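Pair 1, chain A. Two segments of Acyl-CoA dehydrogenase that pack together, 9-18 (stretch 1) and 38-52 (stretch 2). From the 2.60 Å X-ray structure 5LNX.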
# COMPACT_ATOMS: atom_id res chain seq x y z
N MET A 9 9.60 -2.09 -36.55
CA MET A 9 9.97 -0.91 -37.36
C MET A 9 9.30 0.38 -36.87
O MET A 9 9.94 1.43 -36.81
CB MET A 9 9.72 -1.12 -38.89
CG MET A 9 10.89 -1.79 -39.59
SD MET A 9 10.52 -2.30 -41.27
CE MET A 9 11.73 -3.60 -41.47
N MET A 10 8.01 0.28 -36.53
CA MET A 10 7.27 1.43 -35.99
C MET A 10 7.98 1.89 -34.73
O MET A 10 8.39 3.04 -34.64
CB MET A 10 5.80 1.07 -35.68
CG MET A 10 4.94 2.27 -35.29
SD MET A 10 4.40 3.24 -36.73
CE MET A 10 4.62 4.89 -36.08
N ARG A 11 8.12 0.98 -33.77
CA ARG A 11 8.80 1.25 -32.48
C ARG A 11 10.16 1.95 -32.60
O ARG A 11 10.40 2.96 -31.92
CB ARG A 11 8.93 -0.04 -31.64
N LYS A 12 11.01 1.49 -33.52
CA LYS A 12 12.33 2.14 -33.74
C LYS A 12 12.16 3.52 -34.37
O LYS A 12 12.80 4.49 -33.94
CB LYS A 12 13.24 1.29 -34.63
CG LYS A 12 14.69 1.77 -34.61
N MET A 13 11.29 3.60 -35.37
CA MET A 13 10.94 4.86 -36.03
C MET A 13 10.43 5.93 -35.06
O MET A 13 10.91 7.08 -35.08
CB MET A 13 9.90 4.60 -37.13
CG MET A 13 9.39 5.87 -37.79
SD MET A 13 8.16 6.90 -36.96
CE MET A 13 8.47 8.36 -37.95
N VAL A 14 9.49 5.54 -34.19
CA VAL A 14 8.94 6.49 -33.19
C VAL A 14 9.97 6.81 -32.12
O VAL A 14 10.03 7.94 -31.66
CB VAL A 14 7.65 6.00 -32.46
CG1 VAL A 14 7.25 6.96 -31.35
CG2 VAL A 14 6.47 5.93 -33.42
N ARG A 15 10.75 5.82 -31.70
CA ARG A 15 11.83 6.08 -30.72
C ARG A 15 12.85 7.12 -31.21
O ARG A 15 13.26 8.00 -30.45
CB ARG A 15 12.58 4.81 -30.31
CG ARG A 15 13.36 5.00 -29.01
CD ARG A 15 13.90 3.71 -28.39
NE ARG A 15 12.85 2.84 -27.87
CZ ARG A 15 13.07 1.72 -27.17
NH1 ARG A 15 12.04 1.00 -26.74
NH2 ARG A 15 14.32 1.29 -26.92
N ASP A 16 13.23 7.03 -32.48
CA ASP A 16 14.23 7.95 -33.05
C ASP A 16 13.68 9.36 -33.19
O ASP A 16 14.27 10.32 -32.68
CB ASP A 16 14.73 7.44 -34.40
CG ASP A 16 15.48 6.12 -34.30
OD1 ASP A 16 16.05 5.81 -33.21
OD2 ASP A 16 15.50 5.38 -35.29
N PHE A 17 12.53 9.46 -33.88
CA PHE A 17 11.74 10.70 -33.95
C PHE A 17 11.56 11.33 -32.58
O PHE A 17 11.84 12.53 -32.38
CB PHE A 17 10.35 10.44 -34.52
CG PHE A 17 9.54 11.70 -34.70
CD1 PHE A 17 9.54 12.38 -35.91
CD2 PHE A 17 8.89 12.29 -33.61
CE1 PHE A 17 8.89 13.60 -36.04
CE2 PHE A 17 8.22 13.51 -33.75
CZ PHE A 17 8.22 14.16 -34.97
N ALA A 18 11.09 10.52 -31.64
CA ALA A 18 10.83 10.98 -30.27
C ALA A 18 12.02 11.71 -29.69
O ALA A 18 11.95 12.89 -29.37
CB ALA A 18 10.44 9.82 -29.38
N GLN A 38 4.35 23.40 -34.19
CA GLN A 38 5.39 22.97 -35.15
C GLN A 38 5.73 21.50 -35.11
O GLN A 38 5.94 20.87 -36.15
CB GLN A 38 6.65 23.79 -34.99
N LEU A 39 5.80 20.94 -33.91
CA LEU A 39 6.04 19.51 -33.73
C LEU A 39 4.95 18.68 -34.33
O LEU A 39 5.20 17.72 -35.07
CB LEU A 39 6.11 19.19 -32.23
CG LEU A 39 6.41 17.73 -31.84
CD1 LEU A 39 7.70 17.25 -32.48
CD2 LEU A 39 6.48 17.54 -30.34
N ILE A 40 3.71 19.05 -33.99
CA ILE A 40 2.51 18.39 -34.52
C ILE A 40 2.63 18.31 -36.03
O ILE A 40 2.54 17.23 -36.61
CB ILE A 40 1.23 19.15 -34.13
CG1 ILE A 40 0.98 19.12 -32.61
CG2 ILE A 40 0.02 18.57 -34.87
CD1 ILE A 40 1.08 17.76 -31.95
N LYS A 41 2.81 19.47 -36.65
CA LYS A 41 2.98 19.55 -38.11
C LYS A 41 3.97 18.51 -38.61
O LYS A 41 3.64 17.66 -39.44
CB LYS A 41 3.46 20.95 -38.49
CG LYS A 41 3.72 21.21 -39.97
CD LYS A 41 3.53 22.67 -40.35
CE LYS A 41 2.11 23.13 -40.05
NZ LYS A 41 1.75 24.42 -40.70
N LYS A 42 5.16 18.55 -38.02
CA LYS A 42 6.25 17.61 -38.33
C LYS A 42 5.83 16.14 -38.16
O LYS A 42 5.96 15.34 -39.09
CB LYS A 42 7.46 17.93 -37.45
CG LYS A 42 8.78 17.36 -37.91
CD LYS A 42 9.88 17.73 -36.93
CE LYS A 42 10.36 19.16 -37.11
NZ LYS A 42 11.39 19.27 -38.18
N MET A 43 5.28 15.82 -36.99
CA MET A 43 4.70 14.47 -36.72
C MET A 43 3.73 14.06 -37.82
O MET A 43 3.65 12.89 -38.19
CB MET A 43 3.94 14.43 -35.40
CG MET A 43 4.78 14.54 -34.15
SD MET A 43 3.76 14.61 -32.66
CE MET A 43 3.24 12.89 -32.53
N GLY A 44 2.98 15.04 -38.29
CA GLY A 44 2.12 14.88 -39.47
C GLY A 44 2.83 14.43 -40.74
O GLY A 44 2.48 13.43 -41.35
N LYS A 45 3.87 15.17 -41.11
CA LYS A 45 4.72 14.77 -42.23
C LYS A 45 5.33 13.40 -42.07
O LYS A 45 5.45 12.66 -43.05
CB LYS A 45 5.84 15.77 -42.41
N HIS A 46 5.75 13.07 -40.85
CA HIS A 46 6.38 11.76 -40.57
C HIS A 46 5.38 10.62 -40.33
O HIS A 46 5.77 9.52 -39.92
CB HIS A 46 7.35 11.87 -39.40
CG HIS A 46 8.62 12.59 -39.74
ND1 HIS A 46 9.84 12.16 -39.29
CD2 HIS A 46 8.85 13.70 -40.48
CE1 HIS A 46 10.78 12.98 -39.73
NE2 HIS A 46 10.21 13.92 -40.45
N GLY A 47 4.11 10.89 -40.60
CA GLY A 47 3.09 9.85 -40.73
C GLY A 47 2.69 9.24 -39.41
O GLY A 47 2.39 8.04 -39.34
N LEU A 48 2.72 10.05 -38.36
CA LEU A 48 2.38 9.62 -36.98
C LEU A 48 0.94 9.93 -36.57
O LEU A 48 0.45 9.45 -35.55
CB LEU A 48 3.32 10.27 -35.98
CG LEU A 48 4.79 9.82 -36.04
CD1 LEU A 48 5.61 10.58 -34.99
CD2 LEU A 48 4.92 8.32 -35.82
N MET A 49 0.25 10.73 -37.38
CA MET A 49 -1.04 11.33 -36.98
C MET A 49 -2.32 10.55 -37.33
O MET A 49 -3.41 10.94 -36.92
CB MET A 49 -1.14 12.75 -37.54
CG MET A 49 -0.17 13.72 -36.90
SD MET A 49 -0.78 14.21 -35.29
CE MET A 49 0.68 14.27 -34.32
N GLY A 50 -2.16 9.47 -38.08
CA GLY A 50 -3.25 8.59 -38.44
C GLY A 50 -2.80 7.16 -38.57
O GLY A 50 -2.95 6.54 -39.60
N ILE A 51 -2.26 6.61 -37.49
CA ILE A 51 -1.49 5.35 -37.56
C ILE A 51 -2.37 4.11 -37.72
O ILE A 51 -2.07 3.25 -38.55
CB ILE A 51 -0.54 5.18 -36.35
CG1 ILE A 51 0.34 6.42 -36.22
CG2 ILE A 51 0.24 3.85 -36.47
CD1 ILE A 51 1.54 6.26 -35.31
N PRO A 52 -3.48 4.01 -36.95
CA PRO A 52 -4.40 2.91 -37.14
C PRO A 52 -5.55 3.25 -38.11
O PRO A 52 -6.57 2.55 -38.15
CB PRO A 52 -4.92 2.68 -35.72
CG PRO A 52 -4.79 4.01 -35.03
CD PRO A 52 -4.00 4.93 -35.92

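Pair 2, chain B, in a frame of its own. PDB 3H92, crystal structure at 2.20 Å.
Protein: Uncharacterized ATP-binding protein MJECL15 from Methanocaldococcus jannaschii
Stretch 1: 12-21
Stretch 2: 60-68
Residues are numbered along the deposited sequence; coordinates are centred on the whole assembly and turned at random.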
# COMPACT_ATOMS: atom_id res chain seq x y z
N GLU B 12 0.90 -14.97 2.20
CA GLU B 12 0.07 -14.43 3.28
C GLU B 12 -0.18 -12.94 3.03
O GLU B 12 -1.33 -12.48 2.98
CB GLU B 12 0.76 -14.62 4.64
CG GLU B 12 -0.12 -15.19 5.76
CD GLU B 12 0.11 -16.70 6.03
OE1 GLU B 12 -0.61 -17.54 5.43
OE2 GLU B 12 1.03 -17.04 6.84
N GLU B 13 0.92 -12.20 2.88
CA GLU B 13 0.89 -10.75 2.61
C GLU B 13 0.47 -10.42 1.19
O GLU B 13 -0.05 -9.35 0.93
CB GLU B 13 2.23 -10.09 2.85
CG GLU B 13 2.06 -8.64 3.29
CD GLU B 13 1.69 -8.50 4.78
OE1 GLU B 13 2.08 -9.42 5.55
OE2 GLU B 13 1.05 -7.49 5.20
N ARG B 14 0.73 -11.34 0.29
CA ARG B 14 0.17 -11.27 -1.03
C ARG B 14 -1.36 -11.45 -0.98
O ARG B 14 -2.09 -10.72 -1.64
CB ARG B 14 0.77 -12.36 -1.86
CG ARG B 14 0.73 -12.13 -3.27
CD ARG B 14 2.08 -11.79 -3.79
NE ARG B 14 2.41 -12.64 -4.92
CZ ARG B 14 1.65 -12.79 -6.02
NH1 ARG B 14 2.07 -13.58 -7.01
NH2 ARG B 14 0.47 -12.16 -6.16
N ASN B 15 -1.84 -12.41 -0.20
CA ASN B 15 -3.28 -12.56 0.03
C ASN B 15 -3.84 -11.41 0.84
O ASN B 15 -4.99 -11.04 0.66
CB ASN B 15 -3.66 -13.91 0.67
CG ASN B 15 -4.45 -14.80 -0.28
OD1 ASN B 15 -5.58 -14.47 -0.71
ND2 ASN B 15 -3.87 -15.96 -0.61
N HIS B 16 -3.03 -10.84 1.72
CA HIS B 16 -3.43 -9.60 2.39
C HIS B 16 -3.67 -8.46 1.40
O HIS B 16 -4.71 -7.84 1.42
CB HIS B 16 -2.41 -9.17 3.43
CG HIS B 16 -2.77 -7.90 4.15
ND1 HIS B 16 -1.82 -6.98 4.56
CD2 HIS B 16 -3.97 -7.40 4.53
CE1 HIS B 16 -2.43 -5.97 5.16
NE2 HIS B 16 -3.73 -6.19 5.15
N LEU B 17 -2.71 -8.21 0.52
CA LEU B 17 -2.80 -7.17 -0.46
C LEU B 17 -3.92 -7.52 -1.44
O LEU B 17 -4.76 -6.68 -1.71
CB LEU B 17 -1.46 -7.01 -1.20
CG LEU B 17 -0.96 -5.62 -1.64
CD1 LEU B 17 -0.13 -5.79 -2.90
CD2 LEU B 17 -2.07 -4.53 -1.82
N GLU B 18 -3.94 -8.74 -1.95
CA GLU B 18 -5.08 -9.24 -2.74
C GLU B 18 -6.46 -8.97 -2.11
O GLU B 18 -7.36 -8.44 -2.75
CB GLU B 18 -4.99 -10.76 -2.97
CG GLU B 18 -3.93 -11.19 -3.99
CD GLU B 18 -3.78 -12.72 -4.11
OE1 GLU B 18 -2.60 -13.21 -4.08
OE2 GLU B 18 -4.84 -13.40 -4.23
N GLU B 19 -6.61 -9.34 -0.84
CA GLU B 19 -7.88 -9.16 -0.18
C GLU B 19 -8.25 -7.69 -0.05
O GLU B 19 -9.40 -7.29 -0.32
CB GLU B 19 -7.92 -9.82 1.21
CG GLU B 19 -9.40 -9.90 1.72
CD GLU B 19 -9.63 -10.67 3.02
OE1 GLU B 19 -10.82 -10.69 3.44
OE2 GLU B 19 -8.66 -11.24 3.60
N LEU B 20 -7.27 -6.89 0.34
CA LEU B 20 -7.45 -5.45 0.50
C LEU B 20 -7.84 -4.86 -0.85
O LEU B 20 -8.75 -4.04 -0.93
CB LEU B 20 -6.13 -4.79 0.94
CG LEU B 20 -6.17 -3.50 1.79
CD1 LEU B 20 -5.14 -2.51 1.32
CD2 LEU B 20 -7.56 -2.89 1.82
N LEU B 21 -7.15 -5.27 -1.89
CA LEU B 21 -7.47 -4.74 -3.21
C LEU B 21 -8.91 -5.09 -3.67
O LEU B 21 -9.60 -4.22 -4.29
CB LEU B 21 -6.42 -5.16 -4.24
CG LEU B 21 -5.08 -4.39 -4.22
CD1 LEU B 21 -4.12 -4.97 -5.21
CD2 LEU B 21 -5.30 -2.93 -4.49
N ILE B 60 -3.97 7.52 4.50
CA ILE B 60 -4.60 7.21 5.73
C ILE B 60 -5.14 5.78 5.72
O ILE B 60 -4.94 5.01 6.65
CB ILE B 60 -5.74 8.19 5.96
CG1 ILE B 60 -5.19 9.50 6.47
CG2 ILE B 60 -6.69 7.67 7.00
CD1 ILE B 60 -6.30 10.50 6.81
N PHE B 61 -5.77 5.42 4.61
CA PHE B 61 -6.34 4.09 4.44
C PHE B 61 -5.31 2.98 4.43
O PHE B 61 -5.42 1.96 5.09
CB PHE B 61 -7.14 4.10 3.13
CG PHE B 61 -7.69 2.77 2.77
CD1 PHE B 61 -8.82 2.29 3.41
CD2 PHE B 61 -7.05 1.97 1.82
CE1 PHE B 61 -9.34 1.03 3.10
CE2 PHE B 61 -7.53 0.71 1.53
CZ PHE B 61 -8.67 0.24 2.17
N LEU B 62 -4.28 3.18 3.64
CA LEU B 62 -3.20 2.20 3.52
C LEU B 62 -2.39 2.02 4.76
O LEU B 62 -1.81 0.99 4.98
CB LEU B 62 -2.30 2.62 2.37
CG LEU B 62 -2.96 2.56 1.00
CD1 LEU B 62 -1.95 3.01 -0.05
CD2 LEU B 62 -3.46 1.13 0.72
N ILE B 63 -2.33 3.06 5.57
CA ILE B 63 -1.69 2.98 6.87
C ILE B 63 -2.59 2.17 7.80
O ILE B 63 -2.14 1.23 8.46
CB ILE B 63 -1.47 4.43 7.47
CG1 ILE B 63 -0.27 5.13 6.83
CG2 ILE B 63 -1.30 4.43 9.03
CD1 ILE B 63 -0.20 6.58 7.10
N LYS B 64 -3.87 2.58 7.88
CA LYS B 64 -4.87 1.89 8.67
C LYS B 64 -4.89 0.38 8.34
O LYS B 64 -5.03 -0.45 9.21
CB LYS B 64 -6.25 2.54 8.47
CG LYS B 64 -7.51 1.66 8.74
CD LYS B 64 -8.91 2.26 8.15
CE LYS B 64 -9.73 1.28 7.18
NZ LYS B 64 -11.21 1.57 6.93
N GLU B 65 -4.69 0.04 7.09
CA GLU B 65 -4.78 -1.32 6.64
C GLU B 65 -3.45 -2.03 6.63
O GLU B 65 -3.30 -3.08 6.03
CB GLU B 65 -5.37 -1.29 5.25
CG GLU B 65 -6.75 -0.70 5.26
CD GLU B 65 -7.79 -1.64 5.91
OE1 GLU B 65 -7.48 -2.84 6.22
OE2 GLU B 65 -8.93 -1.16 6.11
N ASN B 66 -2.49 -1.46 7.32
CA ASN B 66 -1.14 -2.03 7.52
C ASN B 66 -0.35 -2.40 6.28
O ASN B 66 0.42 -3.36 6.29
CB ASN B 66 -1.17 -3.21 8.49
CG ASN B 66 -1.66 -2.81 9.87
OD1 ASN B 66 -2.63 -3.38 10.38
ND2 ASN B 66 -1.02 -1.81 10.47
N ILE B 67 -0.49 -1.58 5.25
CA ILE B 67 0.27 -1.78 4.01
C ILE B 67 1.45 -0.81 4.05
O ILE B 67 2.57 -1.16 3.65
CB ILE B 67 -0.62 -1.52 2.81
CG1 ILE B 67 -1.77 -2.54 2.76
CG2 ILE B 67 0.16 -1.54 1.48
CD1 ILE B 67 -1.34 -4.05 2.60
N LEU B 68 1.20 0.41 4.55
CA LEU B 68 2.25 1.43 4.57
C LEU B 68 2.52 1.86 5.99
O LEU B 68 1.62 1.85 6.82
CB LEU B 68 1.85 2.64 3.78
CG LEU B 68 1.67 2.49 2.26
CD1 LEU B 68 1.35 3.83 1.66
CD2 LEU B 68 2.91 1.91 1.55

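In both pairs a helix packs against the last turn of a second helix and the turn that follows it. Fourteen central residues superpose with an RMSD of 0.7 Å over N, CA and C. In pair 1 the two helices run nearly antiparallel, with 152° between their directions. The second helix ends alike in both: H46(A) and its match E65(B) are the first residues to leave helical phi/psi, and the next residue, G47(A) or N66(B), takes positive phi. Glycine is favoured there because it lacks a CB; asparagine is among the side-chain-bearing residues that tolerate this conformation best. The chain is then tied back to the helix, by L48(A) N to M43(A) O (3.0 Å) and by I67(B) N to L62(B) O (2.9 Å), which places an aliphatic residue, L48(A) or I67(B), against the first helix.

The central position of the first helix is F17(A) in pair 1 and L20(B) in pair 2, each pointing toward the other stretch and covered by it more than any neighbour. The phenyl ring offers distinct surfaces. L48(A) CD1 lies over one face, 4.0 Å from the ring centroid, in a CH-pi contact, while the ring's edge is directed at the face of H46(A), centroids 5.2 Å apart and planes at 67°. F17(A) CZ also reaches M43(A) CG at 3.6 Å. L20(B), smaller and branched, fills the same place with methyls: CD1 meets I67(B) CG1 at 3.7 Å and L62(B) CD2, on the residue matching M43(A), at 4.1 Å. Its CD2 lies 3.3 Å from F61(B) CZ. Thus the phenyl ring comes from the first helix in pair 1 and from the second in pair 2, where F61(B) takes the position of K42(A).

One turn earlier, M13(A) matches H16(B). Flexible and apolar, M13(A) lays its SD 3.7 Å from L48(A) CD2, and M13(A) CE lies 3.5 Å from the carbonyl oxygen H46(A) O. The imidazole of H16(B) uses its edge at the equivalent carbonyl, with CE1 3.1 Å from E65(B) O, and CE1 also touches I67(B) CD1 at 3.4 Å. The ring is steadied within its own helix by a hydrogen bond from H16(B) ND1 to E13(B) OE2, 3.0 Å.

That glutamate matches M10(A), whose long apolar side chain reaches the second stretch directly, its CE 3.5 Å from L48(A) CD2. Neither pair has a clear hydrogen bond across the stretches, so close packing dominates both contacts.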